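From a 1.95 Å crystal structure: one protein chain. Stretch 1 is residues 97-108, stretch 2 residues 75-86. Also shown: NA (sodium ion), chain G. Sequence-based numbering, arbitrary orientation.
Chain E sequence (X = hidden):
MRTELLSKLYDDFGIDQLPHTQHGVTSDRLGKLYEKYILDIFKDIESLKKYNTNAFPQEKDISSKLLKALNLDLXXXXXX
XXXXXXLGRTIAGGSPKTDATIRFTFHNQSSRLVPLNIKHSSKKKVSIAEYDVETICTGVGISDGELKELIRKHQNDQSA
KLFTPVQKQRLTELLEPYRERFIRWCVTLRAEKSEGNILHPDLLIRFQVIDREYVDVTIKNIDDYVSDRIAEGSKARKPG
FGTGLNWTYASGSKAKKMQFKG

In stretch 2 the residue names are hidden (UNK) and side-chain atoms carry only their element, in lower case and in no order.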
# COMPACT_ATOMS: atom_id res chain seq x y z
N LYS E 97 8.95 -1.55 2.23
CA LYS E 97 7.55 -1.80 1.91
C LYS E 97 7.31 -2.28 0.47
O LYS E 97 6.17 -2.38 0.01
CB LYS E 97 6.72 -0.53 2.13
CG LYS E 97 6.75 -0.01 3.56
CD LYS E 97 6.00 -0.93 4.51
CE LYS E 97 6.04 -0.40 5.93
NZ LYS E 97 6.12 -1.50 6.93
N THR E 98 8.39 -2.60 -0.23
CA THR E 98 8.27 -3.04 -1.62
C THR E 98 8.01 -4.53 -1.75
O THR E 98 8.84 -5.36 -1.35
CB THR E 98 9.55 -2.66 -2.41
OG1 THR E 98 9.75 -1.24 -2.31
CG2 THR E 98 9.40 -3.04 -3.87
N ASP E 99 6.85 -4.88 -2.31
CA ASP E 99 6.48 -6.28 -2.48
C ASP E 99 6.95 -6.87 -3.79
O ASP E 99 7.17 -8.08 -3.89
CB ASP E 99 4.95 -6.44 -2.42
CG ASP E 99 4.38 -6.18 -1.04
OD1 ASP E 99 4.99 -6.65 -0.06
OD2 ASP E 99 3.33 -5.52 -0.94
N ALA E 100 7.09 -6.02 -4.80
CA ALA E 100 7.50 -6.47 -6.13
C ALA E 100 7.84 -5.27 -6.99
O ALA E 100 7.57 -4.14 -6.61
CB ALA E 100 6.37 -7.25 -6.78
N THR E 101 8.42 -5.53 -8.15
CA THR E 101 8.77 -4.46 -9.07
C THR E 101 8.45 -4.81 -10.52
O THR E 101 8.36 -5.98 -10.89
CB THR E 101 10.28 -4.12 -9.00
OG1 THR E 101 11.06 -5.25 -9.42
CG2 THR E 101 10.68 -3.77 -7.58
N ILE E 102 8.26 -3.76 -11.31
CA ILE E 102 8.02 -3.88 -12.75
C ILE E 102 9.01 -2.90 -13.36
O ILE E 102 9.16 -1.78 -12.86
CB ILE E 102 6.61 -3.41 -13.17
CG1 ILE E 102 5.54 -4.28 -12.51
CG2 ILE E 102 6.47 -3.45 -14.71
CD1 ILE E 102 4.13 -3.78 -12.78
N ARG E 103 9.73 -3.33 -14.39
CA ARG E 103 10.67 -2.44 -15.07
C ARG E 103 10.19 -2.26 -16.51
O ARG E 103 9.96 -3.23 -17.23
CB ARG E 103 12.09 -3.01 -15.07
CG ARG E 103 13.06 -2.16 -15.90
CD ARG E 103 14.48 -2.71 -15.87
NE ARG E 103 15.07 -2.63 -14.54
CZ ARG E 103 15.46 -1.51 -13.94
NH1 ARG E 103 15.35 -0.34 -14.56
NH2 ARG E 103 15.97 -1.56 -12.72
N PHE E 104 10.02 -1.00 -16.92
CA PHE E 104 9.59 -0.71 -18.29
C PHE E 104 10.77 -0.16 -19.06
O PHE E 104 11.50 0.70 -18.55
CB PHE E 104 8.48 0.34 -18.33
CG PHE E 104 7.23 -0.07 -17.63
CD1 PHE E 104 7.01 0.30 -16.30
CD2 PHE E 104 6.25 -0.79 -18.30
CE1 PHE E 104 5.81 -0.05 -15.66
CE2 PHE E 104 5.07 -1.13 -17.66
CZ PHE E 104 4.85 -0.76 -16.34
N THR E 105 10.97 -0.64 -20.28
CA THR E 105 12.06 -0.17 -21.12
C THR E 105 11.43 0.62 -22.26
O THR E 105 10.47 0.17 -22.88
CB THR E 105 12.89 -1.34 -21.68
OG1 THR E 105 13.48 -2.05 -20.60
CG2 THR E 105 13.99 -0.83 -22.61
N PHE E 106 11.98 1.80 -22.52
CA PHE E 106 11.45 2.68 -23.55
C PHE E 106 12.26 2.63 -24.86
O PHE E 106 13.25 1.91 -24.96
CB PHE E 106 11.35 4.10 -23.00
CG PHE E 106 10.64 4.18 -21.68
CD1 PHE E 106 11.32 4.56 -20.52
CD2 PHE E 106 9.29 3.85 -21.59
CE1 PHE E 106 10.67 4.60 -19.29
CE2 PHE E 106 8.63 3.89 -20.36
CZ PHE E 106 9.32 4.27 -19.21
N HIS E 107 11.84 3.41 -25.85
CA HIS E 107 12.51 3.42 -27.15
C HIS E 107 13.99 3.77 -27.18
O HIS E 107 14.76 3.14 -27.90
CB HIS E 107 11.77 4.35 -28.11
CG HIS E 107 11.93 5.79 -27.77
ND1 HIS E 107 11.40 6.35 -26.63
CD2 HIS E 107 12.58 6.80 -28.42
CE1 HIS E 107 11.72 7.63 -26.58
NE2 HIS E 107 12.43 7.93 -27.65
N ASN E 108 14.40 4.78 -26.42
CA ASN E 108 15.80 5.21 -26.42
C ASN E 108 16.68 4.40 -25.48
O ASN E 108 17.77 4.83 -25.12
CB ASN E 108 15.89 6.69 -26.04
CG ASN E 108 15.45 6.96 -24.63
OD1 ASN E 108 14.69 6.17 -24.05
ND2 ASN E 108 15.90 8.08 -24.06
N UNK E 75 1.92 2.39 -25.92
CA UNK E 75 2.68 2.43 -27.16
C UNK E 75 4.13 2.88 -27.03
O UNK E 75 4.93 2.68 -27.94
o UNK E 75 0.60 1.46 -28.77
o UNK E 75 -0.25 3.47 -29.00
c UNK E 75 0.68 2.70 -28.69
c UNK E 75 1.98 3.31 -28.20
N UNK E 76 4.49 3.48 -25.90
CA UNK E 76 5.85 3.94 -25.71
C UNK E 76 6.70 2.87 -25.02
O UNK E 76 7.92 3.00 -24.91
c UNK E 76 5.18 6.41 -25.60
n UNK E 76 4.95 7.51 -24.88
o UNK E 76 4.86 6.33 -26.79
c UNK E 76 5.88 5.25 -24.89
N UNK E 77 6.05 1.80 -24.57
CA UNK E 77 6.75 0.72 -23.89
C UNK E 77 7.31 -0.29 -24.88
O UNK E 77 6.56 -0.88 -25.66
c UNK E 77 6.53 -1.13 -22.20
c UNK E 77 4.09 0.53 -21.07
c UNK E 77 5.80 0.01 -22.90
c UNK E 77 5.26 1.03 -21.88
N UNK E 78 8.62 -0.48 -24.85
CA UNK E 78 9.28 -1.41 -25.75
C UNK E 78 9.48 -2.77 -25.11
O UNK E 78 9.49 -3.79 -25.80
c UNK E 78 10.48 0.51 -26.88
c UNK E 78 10.66 -0.86 -26.20
c UNK E 78 9.47 0.52 -28.02
c UNK E 78 11.34 -1.84 -27.14
N UNK E 79 9.66 -2.79 -23.80
CA UNK E 79 9.84 -4.05 -23.10
C UNK E 79 9.41 -3.92 -21.65
O UNK E 79 9.40 -2.81 -21.09
o UNK E 79 10.51 -6.74 -22.91
o UNK E 79 12.59 -6.33 -22.36
c UNK E 79 11.30 -4.50 -23.17
c UNK E 79 11.48 -5.96 -22.78
N UNK E 80 9.06 -5.04 -21.04
CA UNK E 80 8.61 -5.06 -19.66
C UNK E 80 9.00 -6.38 -19.02
O UNK E 80 9.07 -7.41 -19.68
c UNK E 80 7.07 -4.94 -19.56
c UNK E 80 6.55 -3.85 -20.47
c UNK E 80 6.66 -4.68 -18.11
N UNK E 81 9.25 -6.32 -17.72
CA UNK E 81 9.59 -7.49 -16.92
C UNK E 81 9.16 -7.17 -15.49
O UNK E 81 9.00 -5.99 -15.13
c UNK E 81 11.09 -7.77 -16.96
o UNK E 81 11.82 -6.75 -16.32
N UNK E 82 8.97 -8.19 -14.68
CA UNK E 82 8.53 -7.99 -13.30
C UNK E 82 9.06 -9.09 -12.41
O UNK E 82 9.44 -10.16 -12.88
o UNK E 82 6.47 -9.22 -13.66
c UNK E 82 7.00 -7.97 -13.24
N UNK E 83 9.09 -8.83 -11.11
CA UNK E 83 9.57 -9.82 -10.17
C UNK E 83 9.23 -9.51 -8.73
O UNK E 83 9.04 -8.35 -8.35
o UNK E 83 11.75 -8.85 -9.71
c UNK E 83 11.09 -9.96 -10.29
N UNK E 84 9.15 -10.57 -7.94
CA UNK E 84 8.90 -10.48 -6.51
C UNK E 84 10.11 -9.76 -5.94
O UNK E 84 11.22 -9.89 -6.47
o UNK E 84 9.39 -12.71 -3.77
c UNK E 84 8.72 -11.87 -4.40
c UNK E 84 8.80 -11.88 -5.91
o UNK E 84 8.00 -11.02 -3.84
N UNK E 85 9.92 -9.00 -4.86
CA UNK E 85 11.03 -8.29 -4.25
C UNK E 85 11.37 -8.91 -2.91
O UNK E 85 10.52 -9.00 -2.02
o UNK E 85 10.47 -6.19 -5.31
c UNK E 85 10.70 -6.80 -4.04
c UNK E 85 11.86 -6.08 -3.35
N UNK E 86 12.60 -9.35 -2.76
CA UNK E 86 13.04 -9.94 -1.51
C UNK E 86 14.50 -9.56 -1.34
O UNK E 86 15.39 -10.25 -1.81
o UNK E 86 13.98 -13.25 -0.48
c UNK E 86 13.40 -12.15 -0.33
c UNK E 86 12.87 -11.46 -1.56
o UNK E 86 13.22 -11.61 0.78
NA NA G . 6.31 -10.16 -2.45
O HOH W 1 9.10 5.15 -25.71
O HOH W 2 11.91 -3.71 -19.23
O HOH W 3 11.65 -7.00 -7.52
O HOH W 4 8.09 -9.60 -1.13
O HOH W 5 5.05 -9.42 -0.54

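Position 75 carries two side-chain carbons, the second bearing two oxygens, and reaches nothing on stretch 1; a carboxylate on so short a stem is aspartate, D75. Position 76 has the same skeleton, but its terminal carbon bears one oxygen and one nitrogen. That amide makes it N76, whose backbone O lies at the edge of the F106 ring, 3.7 Å from CD2, and accepts from water 1, which also bonds H107 ND1.

Position 77 shows four carbons, forked at the first, one arm two carbons long: I77. The end of that arm, CD1, lies 3.8 Å from F104 CD2. Position 78 repeats the pattern and is I78; its CG1 comes within 3.4 Å of H107 N, while its backbone N donates to T105 O (2.8 Å, 153°).

At 79 two carbons end in two oxygens, giving D79. Its CB lies 3.8 Å from T105 CB, and its O accepts from T105 N at 2.8 Å with a nearly straight angle of 171°. Position 80 has three carbons, one carrying the other two: V80. Its CG1 is 3.6 Å from I102 CG2 and its CG2 3.8 Å from F104 CD2, meeting that ring obliquely.

Positions 81, 82 and 83 each hold one carbon and one oxygen, so they are S81, S82 and S83. S81 OG lies 4.0 Å from R103 CB; S82 CB is 4.0 Å from I102 CG1, and its OG is hydrogen-bonded elsewhere in the structure; S83 OG stands 3.7 Å from T101 OG1, with water 3 bonded to both.

Position 84, two carbons with two oxygens on the second, is D84. Its OD2 and D99 O are 3.1 Å apart because both bind sodium, at 2.4 and 2.7 Å from NA respectively. Position 85 has a carbon bearing one oxygen and one carbon: T85, with OG1 3.3 Å from T101 CG2 and N donating to D99 O (3.1 Å). Position 86, again a two-carbon carboxylate, is D86, without contact.

The contact is an antiparallel strand pair, its axes at 152°. Reciprocal backbone bonds define the register: R103 N to S81 O, 2.9 Å, is answered by S81 N to R103 O, 3.2 Å, and likewise at T101–S83 and T105–D79. Alternation then places I102, F104, V80 and S82 on one face, where V80 packs against I102 and F104, and T101, R103, T105, D79, S81 and S83 on the other, where waters link polar groups. Sodium ties the strands together near D84 and D99. In all, 781 Å² is buried.

Stretch 2 75-86: DNIIDVSSSDTD
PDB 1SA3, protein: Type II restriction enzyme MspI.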